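Local coordinates for protein nitrite oxidoreductase subunit B (Kuenenia stuttgartiensis, PDB 7B04) that probably serves as the electron-transferring beta subunit of nitrite:nitrate oxidoreductase, carrying [4Fe-4S] and [3Fe-4S] clusters that pass electrons between the other subunits, at residues Leu171-Asn176 / Cys218-Pro223; Phe71-Asp76 / Trp139-Phe144; Lys78-Ile83 / Pro295-Glu300; Gly210-Val215 / Arg230-Cys235. All coordinates share one frame; numbering follows the deposited sequence.

Contact 1. Residues Leu171-Asn176 / Cys218-Pro223. With SF4 (iron/sulfur cluster), chain Z.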
# COMPACT_ATOMS: atom_id res chain seq x y z
N LEU A 171 5.28 -13.06 6.57
CA LEU A 171 6.20 -14.02 5.97
C LEU A 171 6.40 -13.64 4.51
O LEU A 171 5.44 -13.58 3.74
CB LEU A 171 5.66 -15.44 6.09
CG LEU A 171 6.58 -16.57 5.63
CD1 LEU A 171 7.90 -16.54 6.38
CD2 LEU A 171 5.88 -17.91 5.82
N GLN A 172 7.65 -13.38 4.14
CA GLN A 172 8.02 -12.91 2.81
C GLN A 172 8.67 -14.05 2.05
O GLN A 172 9.74 -14.53 2.43
CB GLN A 172 8.96 -11.71 2.90
CG GLN A 172 8.58 -10.69 3.96
CD GLN A 172 9.08 -11.08 5.35
OE1 GLN A 172 9.96 -11.92 5.49
NE2 GLN A 172 8.49 -10.47 6.37
N ARG A 173 8.03 -14.49 0.96
CA ARG A 173 8.37 -15.76 0.32
C ARG A 173 8.61 -15.58 -1.17
O ARG A 173 7.79 -14.97 -1.88
CB ARG A 173 7.28 -16.81 0.52
CG ARG A 173 6.65 -16.86 1.90
CD ARG A 173 5.92 -18.18 2.08
NE ARG A 173 4.80 -18.33 1.15
CZ ARG A 173 4.83 -19.10 0.07
NH1 ARG A 173 5.91 -19.81 -0.22
NH2 ARG A 173 3.77 -19.17 -0.72
N ILE A 174 9.73 -16.13 -1.64
CA ILE A 174 10.04 -16.32 -3.05
C ILE A 174 10.37 -17.79 -3.23
O ILE A 174 10.26 -18.58 -2.29
CB ILE A 174 11.24 -15.47 -3.53
CG1 ILE A 174 12.52 -15.85 -2.80
CG2 ILE A 174 11.04 -14.05 -3.32
CD1 ILE A 174 13.74 -15.20 -3.42
N CYS A 175 10.79 -18.16 -4.43
CA CYS A 175 11.38 -19.47 -4.61
C CYS A 175 12.62 -19.58 -3.74
O CYS A 175 13.53 -18.75 -3.82
CB CYS A 175 11.74 -19.70 -6.07
SG CYS A 175 12.61 -21.26 -6.33
N ASN A 176 12.64 -20.60 -2.89
CA ASN A 176 13.75 -20.78 -1.97
C ASN A 176 15.00 -21.29 -2.67
O ASN A 176 16.06 -21.33 -2.03
CB ASN A 176 13.34 -21.74 -0.86
CG ASN A 176 12.23 -21.19 0.02
OD1 ASN A 176 12.31 -20.06 0.49
ND2 ASN A 176 11.19 -21.99 0.22
N CYS A 218 5.90 -29.28 -5.40
CA CYS A 218 6.61 -28.22 -4.69
C CYS A 218 5.84 -27.83 -3.44
O CYS A 218 4.71 -27.34 -3.55
CB CYS A 218 6.82 -27.00 -5.57
SG CYS A 218 7.55 -25.60 -4.68
N PRO A 219 6.39 -28.04 -2.24
CA PRO A 219 5.62 -27.73 -1.02
C PRO A 219 5.39 -26.24 -0.81
O PRO A 219 4.49 -25.87 -0.05
CB PRO A 219 6.49 -28.32 0.09
CG PRO A 219 7.88 -28.28 -0.46
CD PRO A 219 7.75 -28.52 -1.94
N TYR A 220 6.18 -25.38 -1.45
CA TYR A 220 6.05 -23.93 -1.31
C TYR A 220 5.19 -23.29 -2.39
O TYR A 220 4.92 -22.09 -2.31
CB TYR A 220 7.44 -23.29 -1.27
CG TYR A 220 8.31 -23.85 -0.17
CD1 TYR A 220 8.15 -23.43 1.14
CD2 TYR A 220 9.26 -24.82 -0.44
CE1 TYR A 220 8.93 -23.95 2.15
CE2 TYR A 220 10.05 -25.34 0.57
CZ TYR A 220 9.88 -24.90 1.86
OH TYR A 220 10.66 -25.42 2.87
N LYS A 221 4.78 -24.06 -3.40
CA LYS A 221 3.80 -23.62 -4.40
C LYS A 221 4.29 -22.41 -5.19
O LYS A 221 3.52 -21.52 -5.54
CB LYS A 221 2.45 -23.34 -3.75
CG LYS A 221 1.91 -24.50 -2.94
CD LYS A 221 1.74 -25.72 -3.82
CE LYS A 221 1.45 -26.96 -3.00
NZ LYS A 221 1.30 -28.16 -3.86
N LYS A 222 5.59 -22.38 -5.48
CA LYS A 222 6.16 -21.34 -6.32
C LYS A 222 6.01 -21.60 -7.82
O LYS A 222 5.72 -20.65 -8.56
CB LYS A 222 7.64 -21.14 -5.96
CG LYS A 222 7.84 -20.50 -4.59
CD LYS A 222 7.39 -19.05 -4.56
CE LYS A 222 6.08 -18.87 -3.80
NZ LYS A 222 5.65 -17.45 -3.73
N PRO A 223 6.19 -22.83 -8.32
CA PRO A 223 5.95 -23.06 -9.75
C PRO A 223 4.48 -22.87 -10.09
O PRO A 223 3.61 -23.44 -9.44
CB PRO A 223 6.41 -24.51 -9.97
CG PRO A 223 7.24 -24.83 -8.80
CD PRO A 223 6.67 -24.05 -7.67
FE1 SF4 Z . 9.72 -24.93 -4.74
FE2 SF4 Z . 12.28 -25.25 -3.85
FE3 SF4 Z . 11.66 -23.14 -5.48
FE4 SF4 Z . 11.68 -25.69 -6.48
S1 SF4 Z . 13.46 -24.52 -5.66
S2 SF4 Z . 10.09 -24.10 -6.83
S3 SF4 Z . 10.91 -26.87 -4.68
S4 SF4 Z . 10.88 -23.52 -3.37
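Arg173 makes the single hydrogen bond that joins 171-176 to 218-223: its NH1 donates to Tyr220 O over 3.2 Å, with an N-H...O angle of 148°. The donor arrives in the plane of the carbonyl, on a lone pair, and the oxygen sits a little out of the guanidinium plane. NE of the same group forms a salt bridge with Glu64, and Trp75 meets it in a cation-pi contact. An alanine here would probably leave Glu64 without its positive mate and Tyr220 O without this donor.

A second cation lies close by. Lys222 NZ sits over one face of the guanidinium, 3.9 Å from Arg173 NH2, two like charges side by side. Trp60 O accepts a hydrogen bond from this ammonium. The aliphatic chain does the packing: a bend at chi2 (-69°) lays CD against the backbone of the other segment, 3.5 Å from Cys175 N.

The ring of Tyr220 meets an amide. Asn176 ND2 stands 3.2 Å above the ring plane, over its centre, with amide and ring planes 85° apart. The hydroxyl is within hydrogen-bonding reach of both Leu293 O and Tyr294 O, which must share its one proton.

Both segments then converge on a [4Fe-4S] cluster. Cys175 SG binds FE3 at 2.3 Å and Cys218 SG binds FE1 at 2.3 Å; Cys178 and Cys183 complete the ligand set. Asn176 N, 3.4 Å from sulfide S4, and the more distant positive charges would probably help offset the cluster's negative charge, while Glu64 partly balances the arginine beside the lysine.

Contact 2. Residues Phe71-Asp76 / Trp139-Phe144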
# COMPACT_ATOMS: atom_id res chain seq x y z
N PHE A 71 -0.59 -17.47 0.20
CA PHE A 71 -0.78 -17.49 -1.25
C PHE A 71 -0.00 -18.67 -1.82
O PHE A 71 1.25 -18.65 -1.81
CB PHE A 71 -0.31 -16.20 -1.91
CG PHE A 71 -0.32 -16.26 -3.41
CD1 PHE A 71 -1.51 -16.20 -4.11
CD2 PHE A 71 0.86 -16.43 -4.12
CE1 PHE A 71 -1.52 -16.27 -5.50
CE2 PHE A 71 0.85 -16.50 -5.51
CZ PHE A 71 -0.34 -16.42 -6.19
N PRO A 72 -0.68 -19.72 -2.30
CA PRO A 72 -2.14 -19.86 -2.41
C PRO A 72 -2.77 -20.04 -1.04
O PRO A 72 -2.05 -20.28 -0.06
CB PRO A 72 -2.29 -21.14 -3.27
CG PRO A 72 -0.93 -21.37 -3.87
CD PRO A 72 0.00 -20.91 -2.82
N GLN A 73 -4.09 -19.95 -0.98
CA GLN A 73 -4.79 -19.93 0.31
C GLN A 73 -4.50 -21.18 1.13
O GLN A 73 -4.71 -22.31 0.67
CB GLN A 73 -6.29 -19.78 0.06
CG GLN A 73 -6.61 -18.72 -0.98
CD GLN A 73 -8.03 -18.77 -1.48
OE1 GLN A 73 -8.84 -19.58 -1.01
NE2 GLN A 73 -8.35 -17.91 -2.43
N SER A 74 -4.01 -20.96 2.35
CA SER A 74 -3.73 -22.02 3.32
C SER A 74 -2.75 -23.05 2.76
O SER A 74 -2.90 -24.26 2.96
CB SER A 74 -5.03 -22.69 3.77
OG SER A 74 -5.83 -21.79 4.51
N TRP A 75 -1.71 -22.57 2.08
CA TRP A 75 -0.75 -23.46 1.45
C TRP A 75 0.08 -24.25 2.46
O TRP A 75 0.38 -25.43 2.24
CB TRP A 75 0.18 -22.66 0.53
CG TRP A 75 1.11 -21.78 1.31
CD1 TRP A 75 0.85 -20.52 1.75
CD2 TRP A 75 2.43 -22.11 1.76
NE1 TRP A 75 1.94 -20.03 2.43
CE2 TRP A 75 2.92 -20.99 2.46
CE3 TRP A 75 3.24 -23.24 1.64
CZ2 TRP A 75 4.19 -20.97 3.03
CZ3 TRP A 75 4.50 -23.21 2.20
CH2 TRP A 75 4.96 -22.08 2.89
N ASP A 76 0.46 -23.63 3.58
CA ASP A 76 1.27 -24.35 4.57
C ASP A 76 0.48 -25.48 5.21
O ASP A 76 0.96 -26.62 5.28
CB ASP A 76 1.83 -23.39 5.63
CG ASP A 76 0.83 -22.33 6.05
OD1 ASP A 76 -0.39 -22.55 5.89
OD2 ASP A 76 1.28 -21.28 6.55
N TRP A 139 -5.72 -19.86 -5.96
CA TRP A 139 -4.76 -18.83 -6.29
C TRP A 139 -5.34 -17.43 -6.18
O TRP A 139 -4.59 -16.45 -6.28
CB TRP A 139 -4.22 -19.04 -7.71
CG TRP A 139 -3.44 -20.31 -7.86
CD1 TRP A 139 -3.89 -21.51 -8.32
CD2 TRP A 139 -2.05 -20.51 -7.54
NE1 TRP A 139 -2.89 -22.44 -8.31
CE2 TRP A 139 -1.74 -21.85 -7.83
CE3 TRP A 139 -1.05 -19.68 -7.03
CZ2 TRP A 139 -0.47 -22.38 -7.64
CZ3 TRP A 139 0.22 -20.21 -6.84
CH2 TRP A 139 0.49 -21.55 -7.14
N ARG A 140 -6.65 -17.30 -5.97
CA ARG A 140 -7.24 -16.00 -5.73
C ARG A 140 -6.81 -15.48 -4.36
O ARG A 140 -6.22 -16.21 -3.55
CB ARG A 140 -8.77 -16.09 -5.80
CG ARG A 140 -9.29 -16.95 -6.94
CD ARG A 140 -10.81 -17.02 -6.93
NE ARG A 140 -11.33 -17.79 -5.81
CZ ARG A 140 -12.62 -17.89 -5.52
NH1 ARG A 140 -13.53 -17.28 -6.27
NH2 ARG A 140 -13.02 -18.61 -4.48
N SER A 141 -7.09 -14.20 -4.12
CA SER A 141 -6.81 -13.57 -2.83
C SER A 141 -5.34 -13.68 -2.46
O SER A 141 -5.00 -14.38 -1.50
CB SER A 141 -7.68 -14.19 -1.74
OG SER A 141 -9.05 -14.08 -2.05
N PRO A 142 -4.44 -13.04 -3.20
CA PRO A 142 -3.01 -13.15 -2.85
C PRO A 142 -2.69 -12.59 -1.48
O PRO A 142 -1.72 -13.04 -0.85
CB PRO A 142 -2.31 -12.35 -3.96
CG PRO A 142 -3.31 -12.28 -5.08
CD PRO A 142 -4.64 -12.22 -4.40
N ASN A 143 -3.46 -11.62 -0.99
CA ASN A 143 -3.31 -11.09 0.36
C ASN A 143 -4.30 -11.72 1.33
O ASN A 143 -4.71 -11.07 2.31
CB ASN A 143 -3.46 -9.57 0.36
CG ASN A 143 -2.61 -8.90 1.42
OD1 ASN A 143 -2.00 -9.57 2.25
ND2 ASN A 143 -2.57 -7.58 1.40
N PHE A 144 -4.71 -12.96 1.06
CA PHE A 144 -5.60 -13.71 1.94
C PHE A 144 -5.17 -13.59 3.39
O PHE A 144 -4.00 -13.79 3.73
CB PHE A 144 -5.62 -15.17 1.49
CG PHE A 144 -6.55 -16.04 2.29
CD1 PHE A 144 -7.92 -15.90 2.18
CD2 PHE A 144 -6.04 -17.02 3.13
CE1 PHE A 144 -8.77 -16.72 2.91
CE2 PHE A 144 -6.88 -17.83 3.86
CZ PHE A 144 -8.25 -17.68 3.75
O HOH W 1 -11.27 -20.23 -2.66
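Pro72 pushes its ring onto the indole of Trp139: CG lies 3.5 Å from the centroid of the six-membered ring and 16° off its normal, a CH-pi contact over the face. The same indole presents its edge to Phe71. They form an offset edge-to-face pair with planes 70° apart, CE3 of Trp139 lying 3.4 Å from CZ of Phe71. Trp139 is thus wedged into the corner made by two consecutive residues, which are joined by a cis peptide bond. Phe71 fills a hollow of its own. CG is anti to the backbone N (chi1 172°), and along its CD1-CE1 side the ring meets Trp139 O, in its plane beside CE1, and, obliquely, Pro142, whose CB is 3.9 Å from CD1.

Each segment contains a beta turn: type II from Pro72 to Trp75, closed by a weak bond and leading into helix 75-81, and type I from Ser141 to Phe144.

Gln73 is the next bump. Its extended chain reaches across, NE2 donating to Arg140 O at 2.9 Å from above the carbonyl plane, while OE1 takes a hydrogen bond from a water that in turn accepts one from Arg140 NH2. That NH2 also forms a salt bridge with Asp1120 of the neighbouring subunit A, and Arg140 NE bonds to Lys137 O. Nearer the backbone, CB of Gln73 rests over the Phe144 ring, offset toward its rim, 4.1 Å from CD2.

Contact 3. Residues Lys78-Ile83 / Pro295-Glu300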
# COMPACT_ATOMS: atom_id res chain seq x y z
N LYS A 78 -2.15 -27.06 4.21
CA LYS A 78 -2.51 -28.12 3.27
C LYS A 78 -1.35 -29.10 3.09
O LYS A 78 -1.56 -30.32 3.08
CB LYS A 78 -2.92 -27.52 1.93
CG LYS A 78 -4.29 -26.86 1.93
CD LYS A 78 -4.65 -26.31 0.56
CE LYS A 78 -5.39 -27.33 -0.28
NZ LYS A 78 -6.82 -27.43 0.12
N THR A 79 -0.13 -28.58 2.94
CA THR A 79 1.03 -29.44 2.76
C THR A 79 1.47 -30.08 4.07
O THR A 79 1.87 -31.25 4.09
CB THR A 79 2.18 -28.64 2.14
OG1 THR A 79 1.77 -28.13 0.87
CG2 THR A 79 3.41 -29.53 1.95
N LEU A 80 1.40 -29.33 5.18
CA LEU A 80 1.80 -29.88 6.47
C LEU A 80 0.91 -31.03 6.90
O LEU A 80 1.34 -31.88 7.69
CB LEU A 80 1.80 -28.78 7.54
CG LEU A 80 2.98 -27.81 7.56
CD1 LEU A 80 2.70 -26.66 8.51
CD2 LEU A 80 4.27 -28.52 7.94
N LYS A 81 -0.33 -31.08 6.40
CA LYS A 81 -1.23 -32.19 6.74
C LYS A 81 -0.84 -33.47 6.03
O LYS A 81 -1.07 -34.57 6.55
CB LYS A 81 -2.66 -31.83 6.37
CG LYS A 81 -3.67 -32.90 6.73
CD LYS A 81 -5.09 -32.47 6.44
CE LYS A 81 -6.07 -33.40 7.13
NZ LYS A 81 -5.54 -33.87 8.44
N LEU A 82 -0.20 -33.36 4.87
CA LEU A 82 0.21 -34.54 4.12
C LEU A 82 1.43 -35.22 4.72
O LEU A 82 1.81 -36.31 4.27
CB LEU A 82 0.49 -34.16 2.66
CG LEU A 82 -0.72 -33.56 1.91
CD1 LEU A 82 -0.31 -33.05 0.54
CD2 LEU A 82 -1.85 -34.58 1.80
N ILE A 83 2.06 -34.61 5.73
CA ILE A 83 3.23 -35.18 6.38
C ILE A 83 3.00 -35.28 7.88
O ILE A 83 3.94 -35.51 8.65
CB ILE A 83 4.49 -34.35 6.07
CG1 ILE A 83 4.33 -32.93 6.61
CG2 ILE A 83 4.77 -34.33 4.58
CD1 ILE A 83 5.59 -32.11 6.56
N PRO A 295 11.79 -26.34 7.34
CA PRO A 295 12.75 -27.39 6.97
C PRO A 295 12.16 -28.77 7.06
O PRO A 295 12.78 -29.72 6.57
CB PRO A 295 13.89 -27.19 7.97
CG PRO A 295 13.24 -26.57 9.16
CD PRO A 295 12.13 -25.70 8.62
N GLN A 296 10.98 -28.92 7.68
CA GLN A 296 10.29 -30.21 7.72
C GLN A 296 10.11 -30.81 6.34
O GLN A 296 10.21 -32.03 6.18
CB GLN A 296 8.91 -30.02 8.36
CG GLN A 296 8.89 -29.50 9.77
CD GLN A 296 8.65 -28.00 9.84
OE1 GLN A 296 7.90 -27.46 9.03
NE2 GLN A 296 9.29 -27.33 10.79
N PHE A 297 9.86 -29.96 5.34
CA PHE A 297 9.61 -30.43 3.99
C PHE A 297 10.80 -31.19 3.40
O PHE A 297 10.61 -32.12 2.61
CB PHE A 297 9.20 -29.26 3.11
CG PHE A 297 7.91 -28.60 3.53
CD1 PHE A 297 6.97 -29.31 4.27
CD2 PHE A 297 7.64 -27.28 3.21
CE1 PHE A 297 5.79 -28.72 4.67
CE2 PHE A 297 6.45 -26.69 3.59
CZ PHE A 297 5.53 -27.41 4.33
N GLY A 298 12.02 -30.80 3.76
CA GLY A 298 13.19 -31.52 3.31
C GLY A 298 13.80 -31.03 2.01
O GLY A 298 14.51 -31.79 1.35
N THR A 299 13.52 -29.80 1.60
CA THR A 299 14.10 -29.30 0.36
C THR A 299 15.39 -28.52 0.58
O THR A 299 16.10 -28.27 -0.40
CB THR A 299 13.09 -28.42 -0.38
OG1 THR A 299 12.97 -27.16 0.30
CG2 THR A 299 11.73 -29.09 -0.45
N GLU A 300 15.74 -28.20 1.83
CA GLU A 300 16.81 -27.27 2.17
C GLU A 300 16.57 -25.91 1.51
O GLU A 300 17.26 -25.56 0.55
CB GLU A 300 18.18 -27.82 1.76
CG GLU A 300 19.32 -27.32 2.65
CD GLU A 300 20.60 -28.10 2.48
OE1 GLU A 300 20.70 -29.21 3.04
OE2 GLU A 300 21.53 -27.59 1.81
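Phe297 carries this contact, driving its ring into the last part of helix 75-81 and the residues just after it, where Thr79, Leu80 and Ile83 receive it. The motif is a short 3-10 turn, 295-297, set against the end of an alpha helix; it joins two parts of the chain more than 200 residues apart. No hydrogen bond crosses between the segments, and the join is apolar.

The first torsion of Phe297 puts CG anti to the carbonyl carbon (chi1 -64°), and from there the ring reaches the helix with its CE1 corner foremost. Leu80 meets that corner with CD2, 3.6 Å from CE1, the two side chains crossing at about a right angle. The same methyl also touches the neighbouring side chain of the turn, lying 3.9 Å from Gln296 OE1. Thr79 adds its CG2, 3.7 Å from Phe297 CE1, while its OG1 turns back to a weak hydrogen bond with Trp75 O.

Beyond the two segments, the ring of Phe297 meets Tyr220 edge-to-face and also packs on Pro219, in the loop that carries a cluster cysteine. Phe1138 of the neighbouring subunit A packs on Leu80, so the join lies close to the subunit interface.

Ile83 adds a single methyl at the edge. CG1 stands between the backbone N and the carbonyl carbon, the crowded position, and CD1 comes up to the Phe297 ring in its plane, 3.9 Å from Phe297 CD1.

Contact 4. Residues Gly210-Val215 / Arg230-Cys235. With F3S (Fe3-s4 cluster), chain B; HEM (protoporphyrin IX containing Fe), chain C; SF4 (iron/sulfur cluster), chain Y.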
# COMPACT_ATOMS: atom_id res chain seq x y z
N GLY A 210 4.40 -28.45 -19.68
CA GLY A 210 3.21 -28.20 -18.87
C GLY A 210 2.71 -29.41 -18.12
O GLY A 210 1.50 -29.66 -18.07
N TYR A 211 3.63 -30.18 -17.52
CA TYR A 211 3.28 -31.38 -16.77
C TYR A 211 2.76 -31.08 -15.37
O TYR A 211 2.41 -32.02 -14.66
CB TYR A 211 4.47 -32.33 -16.68
CG TYR A 211 4.75 -33.05 -17.98
CD1 TYR A 211 3.86 -32.99 -19.04
CD2 TYR A 211 5.92 -33.78 -18.15
CE1 TYR A 211 4.12 -33.64 -20.24
CE2 TYR A 211 6.18 -34.43 -19.33
CZ TYR A 211 5.29 -34.36 -20.37
OH TYR A 211 5.56 -35.02 -21.55
N ARG A 212 2.87 -29.86 -14.87
CA ARG A 212 2.23 -29.48 -13.62
C ARG A 212 2.71 -30.32 -12.43
O ARG A 212 2.18 -30.16 -11.32
CB ARG A 212 0.70 -29.62 -13.74
CG ARG A 212 -0.13 -28.34 -13.80
CD ARG A 212 0.01 -27.58 -15.10
NE ARG A 212 -0.47 -28.27 -16.30
CZ ARG A 212 -1.71 -28.18 -16.79
NH1 ARG A 212 -2.63 -27.45 -16.17
NH2 ARG A 212 -2.03 -28.84 -17.90
N LYS A 213 3.71 -31.19 -12.62
CA LYS A 213 4.23 -31.97 -11.49
C LYS A 213 5.03 -31.10 -10.54
O LYS A 213 4.97 -31.29 -9.32
CB LYS A 213 5.07 -33.15 -11.99
CG LYS A 213 4.35 -34.11 -12.91
CD LYS A 213 3.13 -34.73 -12.24
CE LYS A 213 3.51 -35.80 -11.24
NZ LYS A 213 2.32 -36.46 -10.65
N CYS A 214 5.81 -30.16 -11.08
CA CYS A 214 6.47 -29.17 -10.24
C CYS A 214 5.44 -28.39 -9.43
O CYS A 214 5.64 -28.15 -8.23
CB CYS A 214 7.31 -28.23 -11.10
SG CYS A 214 6.43 -27.57 -12.53
N VAL A 215 4.34 -27.98 -10.07
CA VAL A 215 3.26 -27.32 -9.35
C VAL A 215 2.66 -28.25 -8.31
O VAL A 215 2.26 -27.81 -7.23
CB VAL A 215 2.19 -26.84 -10.35
CG1 VAL A 215 1.06 -26.11 -9.64
CG2 VAL A 215 2.82 -25.94 -11.41
N ARG A 230 0.91 -22.50 -21.99
CA ARG A 230 0.68 -23.92 -21.72
C ARG A 230 1.89 -24.59 -21.08
O ARG A 230 2.08 -25.81 -21.23
CB ARG A 230 0.29 -24.67 -23.00
CG ARG A 230 -1.19 -24.60 -23.35
CD ARG A 230 -1.57 -23.24 -23.92
NE ARG A 230 -2.90 -23.25 -24.52
CZ ARG A 230 -3.52 -22.16 -24.97
NH1 ARG A 230 -2.94 -20.97 -24.88
NH2 ARG A 230 -4.73 -22.26 -25.51
N VAL A 231 2.71 -23.83 -20.35
CA VAL A 231 3.86 -24.35 -19.62
C VAL A 231 3.94 -23.60 -18.30
O VAL A 231 3.34 -22.54 -18.11
CB VAL A 231 5.20 -24.23 -20.39
CG1 VAL A 231 5.09 -24.82 -21.79
CG2 VAL A 231 5.68 -22.80 -20.43
N SER A 232 4.71 -24.16 -17.37
CA SER A 232 4.86 -23.57 -16.04
C SER A 232 6.10 -22.68 -15.97
O SER A 232 7.08 -22.87 -16.69
CB SER A 232 4.95 -24.66 -14.98
OG SER A 232 3.78 -25.45 -14.94
N GLU A 233 6.03 -21.70 -15.07
CA GLU A 233 7.10 -20.75 -14.84
C GLU A 233 7.34 -20.63 -13.34
O GLU A 233 6.51 -21.06 -12.52
CB GLU A 233 6.78 -19.37 -15.43
CG GLU A 233 6.65 -19.34 -16.94
CD GLU A 233 6.14 -18.00 -17.45
OE1 GLU A 233 5.71 -17.18 -16.62
OE2 GLU A 233 6.17 -17.78 -18.68
N LYS A 234 8.48 -20.06 -12.97
CA LYS A 234 8.83 -19.92 -11.56
C LYS A 234 9.79 -18.74 -11.41
O LYS A 234 10.27 -18.17 -12.39
CB LYS A 234 9.47 -21.20 -11.02
CG LYS A 234 10.86 -21.46 -11.56
CD LYS A 234 11.46 -22.73 -10.99
CE LYS A 234 11.86 -22.54 -9.54
NZ LYS A 234 12.99 -21.57 -9.40
N CYS A 235 10.04 -18.38 -10.15
CA CYS A 235 11.03 -17.36 -9.84
C CYS A 235 12.40 -17.75 -10.40
O CYS A 235 12.89 -18.85 -10.14
CB CYS A 235 11.11 -17.13 -8.34
SG CYS A 235 12.67 -16.42 -7.75
FE1 F3S B . 8.24 -30.52 -15.86
FE3 F3S B . 7.09 -28.37 -17.05
FE4 F3S B . 6.71 -28.82 -14.40
S1 F3S B . 7.27 -30.43 -17.87
S2 F3S B . 6.74 -31.07 -14.21
S3 F3S B . 8.72 -28.31 -15.43
S4 F3S B . 5.16 -28.06 -15.86
CHA HEM C . 5.49 -38.75 -22.18
CHB HEM C . 6.71 -42.68 -19.57
CHC HEM C . 4.91 -45.41 -23.16
CHD HEM C . 3.84 -41.47 -25.86
C1A HEM C . 6.06 -39.56 -21.21
C2A HEM C . 6.95 -39.13 -20.15
C3A HEM C . 7.28 -40.21 -19.42
C4A HEM C . 6.63 -41.37 -20.01
CMA HEM C . 8.20 -40.24 -18.18
CAA HEM C . 7.37 -37.66 -19.92
CBA HEM C . 8.87 -37.48 -20.13
CGA HEM C . 9.13 -37.12 -21.56
O1A HEM C . 10.16 -37.57 -22.11
O2A HEM C . 8.29 -36.40 -22.15
C1B HEM C . 6.28 -43.78 -20.28
C2B HEM C . 6.22 -45.15 -19.82
C3B HEM C . 5.73 -45.91 -20.82
C4B HEM C . 5.44 -45.04 -21.94
CMB HEM C . 6.70 -45.58 -18.42
CAB HEM C . 5.45 -47.44 -20.87
CBB HEM C . 5.49 -48.25 -19.80
C1C HEM C . 4.42 -44.59 -24.16
C2C HEM C . 3.66 -45.03 -25.32
C3C HEM C . 3.36 -43.96 -26.06
C4C HEM C . 3.93 -42.78 -25.42
CMC HEM C . 3.26 -46.49 -25.64
CAC HEM C . 2.56 -43.96 -27.38
CBC HEM C . 3.02 -43.37 -28.48
C1D HEM C . 4.11 -40.39 -25.05
C2D HEM C . 3.69 -39.01 -25.27
C3D HEM C . 4.14 -38.27 -24.26
C4D HEM C . 4.87 -39.13 -23.35
CMD HEM C . 2.87 -38.48 -26.46
CAD HEM C . 3.92 -36.75 -24.11
CBD HEM C . 2.77 -36.46 -23.16
CGD HEM C . 2.43 -35.00 -23.20
O1D HEM C . 1.43 -34.59 -22.55
O2D HEM C . 3.14 -34.22 -23.88
NA HEM C . 5.90 -40.93 -21.09
NB HEM C . 5.79 -43.75 -21.57
NC HEM C . 4.57 -43.21 -24.25
ND HEM C . 4.83 -40.42 -23.86
FE HEM C . 5.53 -42.07 -22.65
FE1 SF4 Y . 10.90 -11.99 -8.88
FE2 SF4 Y . 12.19 -14.21 -7.94
FE3 SF4 Y . 12.28 -11.87 -6.53
FE4 SF4 Y . 13.63 -12.09 -8.89
S1 SF4 Y . 14.02 -13.27 -6.98
S2 SF4 Y . 12.34 -10.34 -8.22
S3 SF4 Y . 12.21 -13.42 -10.08
S4 SF4 Y . 10.43 -13.13 -6.97
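Ser232 and Cys214 meet beside one corner of the [3Fe-4S] cluster. CB of Ser232 points toward 210-215 and lies 4.1 Å from Cys214 SG, while OG reaches sulfide S4 at 3.1 Å and touches CG2 of Val215. Cys214 carries its sulfur between the backbone N and the carbonyl carbon (chi1 49°), and SG binds FE4 at 2.3 Å.

Gly210 packs backbone to backbone, its CA-H against Arg230 O at 3.5 Å; its positive phi (64°) favours glycine. Arg212 folds back, NE donating to Gly210 O at 3.0 Å, a bond that closes the 210-212 loop on itself, while NH1 reaches Glu129 O of the neighbouring subunit C.

Tyr211 turns away from 230-235. Its CB and CG lie against sulfide S1, and its hydroxyl donates to heme propionate O2A at 3.1 Å, so the ring spans cluster and heme. An alanine here would keep CB on the cluster but would probably cost O2A this donor and open a gap between the two cofactors.

Cys187 and Cys208 are the other cysteines of the site, and Leu244 N of subunit C is hydrogen-bonded to the heme: a ferredoxin-type [3Fe-4S] site facing a heme b, consistent with an electron exit or entry point.

Contact 1 sits in the middle and touches each of the others. Arg173 NH2 lies 2.8 Å from Phe71 O of contact 2, and the ring of Tyr220 packs on Phe297 of contact 3, Tyr220 CZ to Phe297 CD2 being 3.5 Å. Contacts 2 and 3 share helix 75-81. Toward contact 4, Cys175 SG lies 3.1 Å from Lys234 NZ; Cys235, next to Lys234, binds FE2 of a second [4Fe-4S] cluster. Contacts 1 and 4 therefore hold ligands of three successive clusters, with the heme beyond the [3Fe-4S] one. Contacts 3 and 4 do not touch, their centres being about 20 Å apart.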